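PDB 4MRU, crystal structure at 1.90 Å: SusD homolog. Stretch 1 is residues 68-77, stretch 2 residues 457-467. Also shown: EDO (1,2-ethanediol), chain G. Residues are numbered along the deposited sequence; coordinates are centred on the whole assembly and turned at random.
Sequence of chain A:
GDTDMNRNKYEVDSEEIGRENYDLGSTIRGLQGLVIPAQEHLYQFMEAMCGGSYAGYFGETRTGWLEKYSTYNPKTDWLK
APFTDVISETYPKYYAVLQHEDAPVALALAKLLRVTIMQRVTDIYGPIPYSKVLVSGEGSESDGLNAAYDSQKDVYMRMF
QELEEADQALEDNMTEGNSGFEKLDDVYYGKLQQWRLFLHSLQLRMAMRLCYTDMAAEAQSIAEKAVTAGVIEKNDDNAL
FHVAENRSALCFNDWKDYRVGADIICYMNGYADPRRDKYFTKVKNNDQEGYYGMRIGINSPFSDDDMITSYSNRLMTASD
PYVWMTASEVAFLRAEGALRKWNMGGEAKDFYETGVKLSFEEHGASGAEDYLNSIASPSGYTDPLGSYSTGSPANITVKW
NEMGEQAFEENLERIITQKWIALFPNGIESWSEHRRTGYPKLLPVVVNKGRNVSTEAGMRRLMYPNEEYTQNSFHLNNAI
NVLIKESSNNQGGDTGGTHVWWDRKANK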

# COMPACT_ATOMS: atom_id res chain seq x y z
N LYS A 68 -10.55 17.67 2.33
CA LYS A 68 -9.75 16.73 1.60
C LYS A 68 -8.98 15.78 2.50
O LYS A 68 -8.55 16.12 3.61
CB LYS A 68 -8.74 17.48 0.74
CG LYS A 68 -9.32 18.38 -0.32
CD LYS A 68 -8.24 18.81 -1.33
CE LYS A 68 -7.24 19.76 -0.70
NZ LYS A 68 -6.26 20.28 -1.70
N TYR A 69 -8.74 14.59 1.97
CA TYR A 69 -7.87 13.65 2.64
C TYR A 69 -6.50 14.31 2.85
O TYR A 69 -5.93 14.22 3.97
CB TYR A 69 -7.70 12.34 1.86
CG TYR A 69 -8.86 11.34 2.01
CD1 TYR A 69 -10.03 11.47 1.29
CD2 TYR A 69 -8.75 10.28 2.88
CE1 TYR A 69 -11.07 10.53 1.42
CE2 TYR A 69 -9.78 9.35 3.04
CZ TYR A 69 -10.93 9.48 2.32
OH TYR A 69 -11.89 8.53 2.47
N SER A 70 -5.97 15.01 1.83
CA SER A 70 -4.57 15.54 1.90
C SER A 70 -4.37 16.60 3.00
O SER A 70 -3.25 16.78 3.50
CB SER A 70 -4.12 16.09 0.58
OG SER A 70 -4.94 17.15 0.19
N THR A 71 -5.45 17.28 3.37
CA THR A 71 -5.41 18.30 4.46
C THR A 71 -5.98 17.78 5.79
O THR A 71 -6.19 18.55 6.74
CB THR A 71 -6.09 19.61 4.02
OG1 THR A 71 -7.42 19.37 3.56
CG2 THR A 71 -5.24 20.28 2.95
N TYR A 72 -6.20 16.48 5.84
CA TYR A 72 -6.59 15.72 7.04
C TYR A 72 -8.03 15.96 7.48
O TYR A 72 -8.39 15.65 8.61
CB TYR A 72 -5.61 15.98 8.22
CG TYR A 72 -4.14 15.73 7.95
CD1 TYR A 72 -3.70 14.90 6.94
CD2 TYR A 72 -3.16 16.32 8.75
CE1 TYR A 72 -2.35 14.62 6.78
CE2 TYR A 72 -1.80 16.10 8.54
CZ TYR A 72 -1.40 15.25 7.53
OH TYR A 72 -0.06 15.01 7.35
N ASN A 73 -8.86 16.50 6.57
CA ASN A 73 -10.25 16.79 6.90
C ASN A 73 -11.16 16.31 5.79
O ASN A 73 -12.01 17.05 5.32
CB ASN A 73 -10.46 18.28 7.22
CG ASN A 73 -10.33 19.17 6.01
OD1 ASN A 73 -9.57 18.88 5.08
ND2 ASN A 73 -11.08 20.25 6.02
N PRO A 74 -11.01 15.04 5.40
CA PRO A 74 -11.88 14.57 4.33
C PRO A 74 -13.36 14.78 4.68
O PRO A 74 -13.77 14.57 5.82
CB PRO A 74 -11.57 13.08 4.25
CG PRO A 74 -10.99 12.70 5.57
CD PRO A 74 -10.29 13.94 6.05
N LYS A 75 -14.13 15.22 3.70
CA LYS A 75 -15.55 15.34 3.86
C LYS A 75 -16.11 14.03 4.40
O LYS A 75 -15.71 12.95 3.97
CB LYS A 75 -16.18 15.66 2.54
CG LYS A 75 -17.63 15.98 2.63
CD LYS A 75 -18.13 16.40 1.27
CE LYS A 75 -19.59 16.81 1.43
NZ LYS A 75 -20.18 16.99 0.09
N THR A 76 -17.02 14.14 5.36
CA THR A 76 -17.52 13.00 6.13
C THR A 76 -17.97 11.83 5.23
O THR A 76 -17.59 10.72 5.46
CB THR A 76 -18.69 13.41 7.01
OG1 THR A 76 -18.27 14.45 7.85
CG2 THR A 76 -19.17 12.24 7.88
N ASP A 77 -18.80 12.10 4.23
CA ASP A 77 -19.31 11.00 3.42
C ASP A 77 -18.24 10.46 2.43
O ASP A 77 -18.42 9.42 1.85
CB ASP A 77 -20.69 11.34 2.76
CG ASP A 77 -20.64 12.46 1.75
OD1 ASP A 77 -19.55 12.98 1.46
OD2 ASP A 77 -21.73 12.82 1.24
N ALA A 457 3.65 14.31 12.65
CA ALA A 457 3.47 12.84 12.55
C ALA A 457 2.55 12.40 11.42
O ALA A 457 2.63 11.28 10.96
CB ALA A 457 2.97 12.26 13.87
N GLY A 458 1.69 13.29 10.92
CA GLY A 458 0.79 12.94 9.84
C GLY A 458 -0.39 12.07 10.24
O GLY A 458 -0.66 11.86 11.43
N MSE A 459 -1.12 11.61 9.24
CA MSE A 459 -2.27 10.72 9.48
C MSE A 459 -1.76 9.36 9.90
O MSE A 459 -0.92 8.76 9.24
CB MSE A 459 -3.15 10.49 8.26
CG MSE A 459 -3.92 11.71 7.89
SE MSE A 459 -5.47 12.03 9.02
CE MSE A 459 -7.05 11.09 8.28
N ARG A 460 -2.30 8.87 11.01
CA ARG A 460 -1.92 7.59 11.60
C ARG A 460 -2.93 6.47 11.31
O ARG A 460 -2.62 5.30 11.38
CB ARG A 460 -1.73 7.78 13.11
CG ARG A 460 -0.76 8.89 13.50
CD ARG A 460 0.53 8.93 12.68
NE ARG A 460 1.39 7.83 12.97
CZ ARG A 460 2.64 7.70 12.54
NH1 ARG A 460 3.20 8.59 11.73
NH2 ARG A 460 3.32 6.63 12.87
N ARG A 461 -4.13 6.88 10.90
CA ARG A 461 -5.19 6.01 10.50
C ARG A 461 -6.32 6.86 9.91
O ARG A 461 -6.29 8.09 9.99
CB ARG A 461 -5.72 5.21 11.68
CG ARG A 461 -6.29 6.10 12.80
CD ARG A 461 -6.79 5.29 13.97
NE ARG A 461 -8.01 4.54 13.72
CZ ARG A 461 -9.25 5.02 13.79
NH1 ARG A 461 -9.49 6.30 14.08
NH2 ARG A 461 -10.29 4.21 13.56
N LEU A 462 -7.32 6.21 9.33
CA LEU A 462 -8.57 6.86 8.93
C LEU A 462 -9.65 6.67 10.01
O LEU A 462 -9.65 5.67 10.71
CB LEU A 462 -9.14 6.30 7.63
CG LEU A 462 -8.72 6.85 6.32
CD1 LEU A 462 -9.62 6.29 5.20
CD2 LEU A 462 -8.75 8.37 6.36
N MSE A 463 -10.59 7.60 10.03
CA MSE A 463 -11.68 7.60 11.00
C MSE A 463 -12.81 6.76 10.48
O MSE A 463 -13.00 6.67 9.28
CB MSE A 463 -12.20 9.01 11.24
CG MSE A 463 -11.11 9.89 11.84
SE MSE A 463 -10.19 10.86 10.37
CE MSE A 463 -11.56 12.23 10.00
N TYR A 464 -13.55 6.12 11.37
CA TYR A 464 -14.68 5.28 10.96
C TYR A 464 -15.77 6.12 10.32
O TYR A 464 -15.88 7.28 10.61
CB TYR A 464 -15.26 4.53 12.14
CG TYR A 464 -14.28 3.52 12.75
CD1 TYR A 464 -13.75 2.48 11.99
CD2 TYR A 464 -13.93 3.59 14.07
CE1 TYR A 464 -12.90 1.53 12.56
CE2 TYR A 464 -13.05 2.67 14.65
CZ TYR A 464 -12.56 1.63 13.91
OH TYR A 464 -11.72 0.72 14.54
N PRO A 465 -16.50 5.55 9.37
CA PRO A 465 -17.49 6.36 8.64
C PRO A 465 -18.69 6.67 9.52
O PRO A 465 -19.00 5.93 10.47
CB PRO A 465 -17.90 5.46 7.46
CG PRO A 465 -17.55 4.10 7.84
CD PRO A 465 -16.42 4.18 8.86
N ASN A 466 -19.41 7.73 9.16
CA ASN A 466 -20.54 8.16 9.96
C ASN A 466 -21.68 7.11 10.01
O ASN A 466 -22.44 7.08 10.97
CB ASN A 466 -21.11 9.49 9.46
CG ASN A 466 -21.98 10.17 10.52
OD1 ASN A 466 -21.51 10.55 11.58
ND2 ASN A 466 -23.24 10.32 10.23
N GLU A 467 -21.80 6.30 8.97
CA GLU A 467 -22.74 5.19 8.93
C GLU A 467 -22.56 4.27 10.16
O GLU A 467 -23.52 3.81 10.77
CB GLU A 467 -22.58 4.39 7.64
CG GLU A 467 -23.05 5.13 6.38
CD GLU A 467 -22.10 6.24 5.86
OE1 GLU A 467 -21.00 6.49 6.41
OE2 GLU A 467 -22.46 6.90 4.86
C1 EDO G . 3.07 13.77 5.55
O1 EDO G . 2.95 12.43 5.07
C2 EDO G . 1.90 14.61 5.07
O2 EDO G . 0.64 13.94 5.31
O HOH W 1 -18.99 8.51 6.51
O HOH W 2 -21.47 8.31 2.05

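Two loops nearly four hundred residues apart in the chain meet here mainly through side chains: no direct hydrogen bond crosses between them, they bury 412 Å² in all, both sides summed, and the closest contacts are mostly carbon to carbon. The centre of the contact is Tyr72, which covers more surface than any other residue, together with Met459, which lies against it.

Tyr72 ends a type I beta turn that begins at Tyr69. The turn is closed by the backbone bond from Tyr72 N to Tyr69 O, 2.9 Å, and Asn73 N adds a second bond to Lys68 O, 3.0 Å. Asn73 braces the same loop with its side chain, since its OD1 accepts from Lys68 N at 3.2 Å and from Thr71 OG1 at 2.7 Å. With the backbone held in this way, the CA-to-CB bond of Tyr72 points sideways to the other stretch, but the m rotamer (chi1 -55°) brings the end of the side chain nearer to it. A tyrosine suits the position because its long, flat ring can reach along the neighbouring loop and still offer a polar group at its tip.

Met459, a selenomethionine in this crystal, packs obliquely against that ring. Its CG comes within 3.3 Å of Tyr72 CD1, a close approach for two carbons, and its SE lies 4.6 Å from the ring centroid, 38° off the ring normal. All three chi angles are near m, so the chain is folded rather than extended, and both CG and the polarizable selenium lie near the ring. A flexible, unbranched side chain is well suited to following an aromatic surface in this manner.

Beyond Met459, the tip of the tyrosine reaches Gly458, where Tyr72 OH is 3.3 Å from Gly458 CA. The positive phi of 75° favours glycine here; an ideal CB on Gly458 would be at ordinary contact distance, 3.5 Å from Tyr72 OH, so contact with the hydroxyl would not by itself exclude it. The hydroxyl finds its polar partner in the ethanediol, probably from the crystallisation liquor: Tyr72 OH and EDO O2 form a very short hydrogen bond of 2.4 Å, near the plane of the ring.

Tyr69 and Leu462 extend the apolar packing. The end of the Tyr69 side chain approaches the other loop, and the CA-to-CB bond of Leu462 points toward the first stretch, with Leu462 CD2 3.6 Å from Tyr69 CE2. The branched leucine is compact and wholly apolar, apt for a buried place beside an aromatic ring. Pro74 and the selenomethionine Met463 touch more loosely, with 4.5 Å between Pro74 CG and Met463 CE.

At the exposed end, Thr76 CG2 meets Asn466 CB at 3.7 Å, and water takes over the polar linkage. Water 1 donates to Thr76 O (2.8 Å from its O) and to Glu467 OE1 (2.9 Å from its O), while its O accepts from Asn466 N at 2.8 Å, thus joining the two stretches where their own polar groups do not meet directly.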